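Local atomic coordinates of nicastrin (Dictyostelium purpureum, PDB entry 4R12), a protein that probably serves as an essential, substrate-recruiting subunit of gamma-secretase, the membrane-embedded protease complex that cleaves proteins such as Notch receptors within the bilayer. Residues Asp235-Leu244 with Glu324-Gln332. Sequence-based numbering, arbitrary orientation.
Sequences DQSSFATVTL and ELNQIGRAQ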
# COMPACT_ATOMS: atom_id res chain seq x y z
N ASP A 235 5.73 -3.84 -7.47
CA ASP A 235 6.59 -4.79 -6.74
C ASP A 235 6.50 -4.59 -5.24
O ASP A 235 6.57 -5.55 -4.47
CB ASP A 235 8.05 -4.71 -7.19
CG ASP A 235 8.82 -6.00 -6.89
OD1 ASP A 235 8.18 -7.08 -6.91
OD2 ASP A 235 10.04 -5.94 -6.60
N GLN A 236 6.34 -3.33 -4.81
CA GLN A 236 6.24 -3.03 -3.39
C GLN A 236 5.18 -3.86 -2.68
O GLN A 236 5.43 -4.44 -1.62
CB GLN A 236 5.94 -1.53 -3.18
CG GLN A 236 5.84 -1.14 -1.71
CD GLN A 236 5.59 0.35 -1.55
OE1 GLN A 236 4.92 0.97 -2.38
NE2 GLN A 236 6.14 0.93 -0.49
N SER A 237 3.98 -3.92 -3.27
CA SER A 237 2.86 -4.63 -2.65
C SER A 237 1.93 -5.37 -3.62
O SER A 237 1.55 -6.51 -3.38
CB SER A 237 2.00 -3.65 -1.85
OG SER A 237 2.73 -2.97 -0.84
N SER A 238 1.51 -4.70 -4.69
CA SER A 238 0.31 -5.14 -5.38
C SER A 238 0.52 -6.40 -6.23
O SER A 238 -0.43 -7.16 -6.45
CB SER A 238 -0.27 -3.99 -6.22
OG SER A 238 0.61 -3.59 -7.25
N PHE A 239 1.75 -6.66 -6.68
CA PHE A 239 2.00 -7.96 -7.34
C PHE A 239 1.66 -9.08 -6.35
O PHE A 239 0.91 -10.01 -6.69
CB PHE A 239 3.44 -8.06 -7.85
CG PHE A 239 3.74 -9.33 -8.65
CD1 PHE A 239 3.96 -10.55 -8.01
CD2 PHE A 239 3.89 -9.27 -10.03
CE1 PHE A 239 4.26 -11.69 -8.74
CE2 PHE A 239 4.21 -10.42 -10.75
CZ PHE A 239 4.40 -11.62 -10.11
N ALA A 240 2.21 -9.01 -5.13
CA ALA A 240 1.89 -9.98 -4.08
C ALA A 240 0.40 -10.00 -3.72
O ALA A 240 -0.17 -11.07 -3.49
CB ALA A 240 2.75 -9.72 -2.81
N THR A 241 -0.23 -8.83 -3.67
CA THR A 241 -1.67 -8.81 -3.40
C THR A 241 -2.46 -9.61 -4.44
O THR A 241 -3.33 -10.41 -4.10
CB THR A 241 -2.20 -7.37 -3.35
OG1 THR A 241 -1.46 -6.64 -2.35
CG2 THR A 241 -3.69 -7.35 -3.01
N VAL A 242 -2.14 -9.41 -5.72
CA VAL A 242 -2.77 -10.18 -6.79
C VAL A 242 -2.48 -11.67 -6.63
O VAL A 242 -3.37 -12.54 -6.81
CB VAL A 242 -2.25 -9.71 -8.17
CG1 VAL A 242 -2.71 -10.66 -9.28
CG2 VAL A 242 -2.74 -8.30 -8.46
N THR A 243 -1.22 -11.96 -6.32
CA THR A 243 -0.78 -13.34 -6.11
C THR A 243 -1.60 -14.03 -5.04
O THR A 243 -2.18 -15.09 -5.29
CB THR A 243 0.72 -13.38 -5.70
OG1 THR A 243 1.53 -12.84 -6.76
CG2 THR A 243 1.15 -14.83 -5.42
N LEU A 244 -1.66 -13.43 -3.85
CA LEU A 244 -2.35 -14.10 -2.74
C LEU A 244 -3.85 -14.22 -2.97
O LEU A 244 -4.45 -15.26 -2.65
CB LEU A 244 -2.08 -13.37 -1.43
CG LEU A 244 -2.56 -14.14 -0.20
CD1 LEU A 244 -1.98 -15.57 -0.21
CD2 LEU A 244 -2.15 -13.41 1.08
N GLU A 324 5.00 -14.88 4.81
CA GLU A 324 4.77 -13.52 4.34
C GLU A 324 5.28 -13.34 2.92
O GLU A 324 6.39 -13.76 2.58
CB GLU A 324 5.43 -12.48 5.25
CG GLU A 324 5.20 -11.03 4.77
CD GLU A 324 5.80 -10.00 5.70
OE1 GLU A 324 6.36 -10.40 6.75
OE2 GLU A 324 5.74 -8.78 5.38
N LEU A 325 4.46 -12.71 2.08
CA LEU A 325 4.89 -12.28 0.76
C LEU A 325 5.35 -10.83 0.84
O LEU A 325 4.61 -9.98 1.31
CB LEU A 325 3.74 -12.43 -0.24
CG LEU A 325 3.08 -13.81 -0.24
CD1 LEU A 325 2.06 -13.86 -1.36
CD2 LEU A 325 4.13 -14.92 -0.40
N ASN A 326 6.57 -10.53 0.40
CA ASN A 326 7.05 -9.17 0.53
C ASN A 326 8.02 -8.79 -0.58
O ASN A 326 9.24 -8.98 -0.45
CB ASN A 326 7.70 -8.97 1.90
CG ASN A 326 7.77 -7.49 2.29
OD1 ASN A 326 8.35 -6.69 1.56
ND2 ASN A 326 7.12 -7.13 3.40
N GLN A 327 7.43 -8.25 -1.65
CA GLN A 327 8.07 -7.95 -2.95
C GLN A 327 8.50 -9.22 -3.68
O GLN A 327 9.62 -9.72 -3.50
CB GLN A 327 9.26 -6.99 -2.77
CG GLN A 327 8.89 -5.71 -2.01
CD GLN A 327 9.89 -4.58 -2.23
OE1 GLN A 327 9.72 -3.75 -3.13
NE2 GLN A 327 10.96 -4.57 -1.44
N ILE A 328 7.60 -9.76 -4.52
CA ILE A 328 7.87 -11.05 -5.18
C ILE A 328 7.68 -10.99 -6.69
O ILE A 328 7.66 -12.04 -7.36
CB ILE A 328 6.99 -12.17 -4.58
CG1 ILE A 328 5.49 -11.88 -4.78
CG2 ILE A 328 7.31 -12.39 -3.09
CD1 ILE A 328 4.59 -13.08 -4.40
N GLY A 329 7.58 -9.78 -7.23
CA GLY A 329 7.26 -9.58 -8.64
C GLY A 329 8.45 -9.28 -9.53
O GLY A 329 8.32 -9.11 -10.76
N ARG A 330 9.63 -9.21 -8.93
CA ARG A 330 10.85 -9.06 -9.72
C ARG A 330 11.87 -10.13 -9.40
O ARG A 330 13.03 -9.81 -9.17
CB ARG A 330 11.49 -7.70 -9.49
CG ARG A 330 10.91 -6.63 -10.33
CD ARG A 330 11.64 -5.31 -10.11
NE ARG A 330 12.89 -5.21 -10.85
CZ ARG A 330 12.99 -4.79 -12.11
NH1 ARG A 330 11.91 -4.46 -12.80
NH2 ARG A 330 14.19 -4.71 -12.68
N ALA A 331 11.44 -11.38 -9.41
CA ALA A 331 12.38 -12.48 -9.23
C ALA A 331 13.53 -12.32 -10.22
O ALA A 331 13.33 -11.89 -11.36
CB ALA A 331 11.67 -13.81 -9.39
N GLN A 332 14.75 -12.64 -9.76
CA GLN A 332 15.99 -12.44 -10.50
C GLN A 332 16.38 -13.63 -11.36
O GLN A 332 16.44 -14.75 -10.86
CB GLN A 332 17.14 -12.16 -9.53
CG GLN A 332 16.95 -10.95 -8.67
CD GLN A 332 16.95 -9.68 -9.49
OE1 GLN A 332 18.01 -9.12 -9.80
NE2 GLN A 332 15.76 -9.23 -9.86
O HOH W 1 5.03 -7.84 -4.48
O HOH W 2 4.86 -7.26 -1.59
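Asp235 and Gly329 illustrate how a carboxylate near the start of a helix can hold a loop that leaves a strand. OD1 of Asp235 lies 2.8 Å from Gly329 N and accepts its N-H, met nearly end-on although the N-H itself is bent away (137°). With CG anti to the backbone N (chi1 -157°), the carboxylate swings out to the loop, and OD2 lies 3.7 Å from Arg330 CB. One helical turn on, Gly329 CA sits 3.4 Å from the centroid of the Phe239 ring, only 8° off the normal, a CH-pi contact over the ring face. Beside it, Ile328 CG1 touches both Phe239 CD1 and the methyl of Ala240, and its CD1 meets Thr243 tip to tip. Ala240 CB also touches Leu325 CB (3.9 Å), which brings strand 319-325 into the same apolar seam.

One water donates to Asp235 O and accepts from Ala240 N, a pair too far apart to bond directly, and also accepts from Ile328 N; a second links Gln236 O to Gln327 N. Gln327 CA lies 3.2 Å from Asp235 O in a CA-H...O contact, its CG rests against the same oxygen, and its OE1, hydrogen-bonded by Asn409, comes near Gln236 CA.

Further out, Asp417 accepts the backbone N-H groups of Asp235 and Gln236, Asp402 takes that of Arg330, and Asn421 O binds the Arg330 guanidinium. Were Asp235 an alanine, the Gly329 N-H would probably lose this acceptor and its loop be freer to shift. Within the large lobe, of the zinc-exopeptidase clan, one carboxylate bond, bridging water and apolar contact thus join helix 234-252 to the strand and its following loop, giving partners to Asp235 O and the N-H groups of Ala240, Gln327, Ile328 and Gly329.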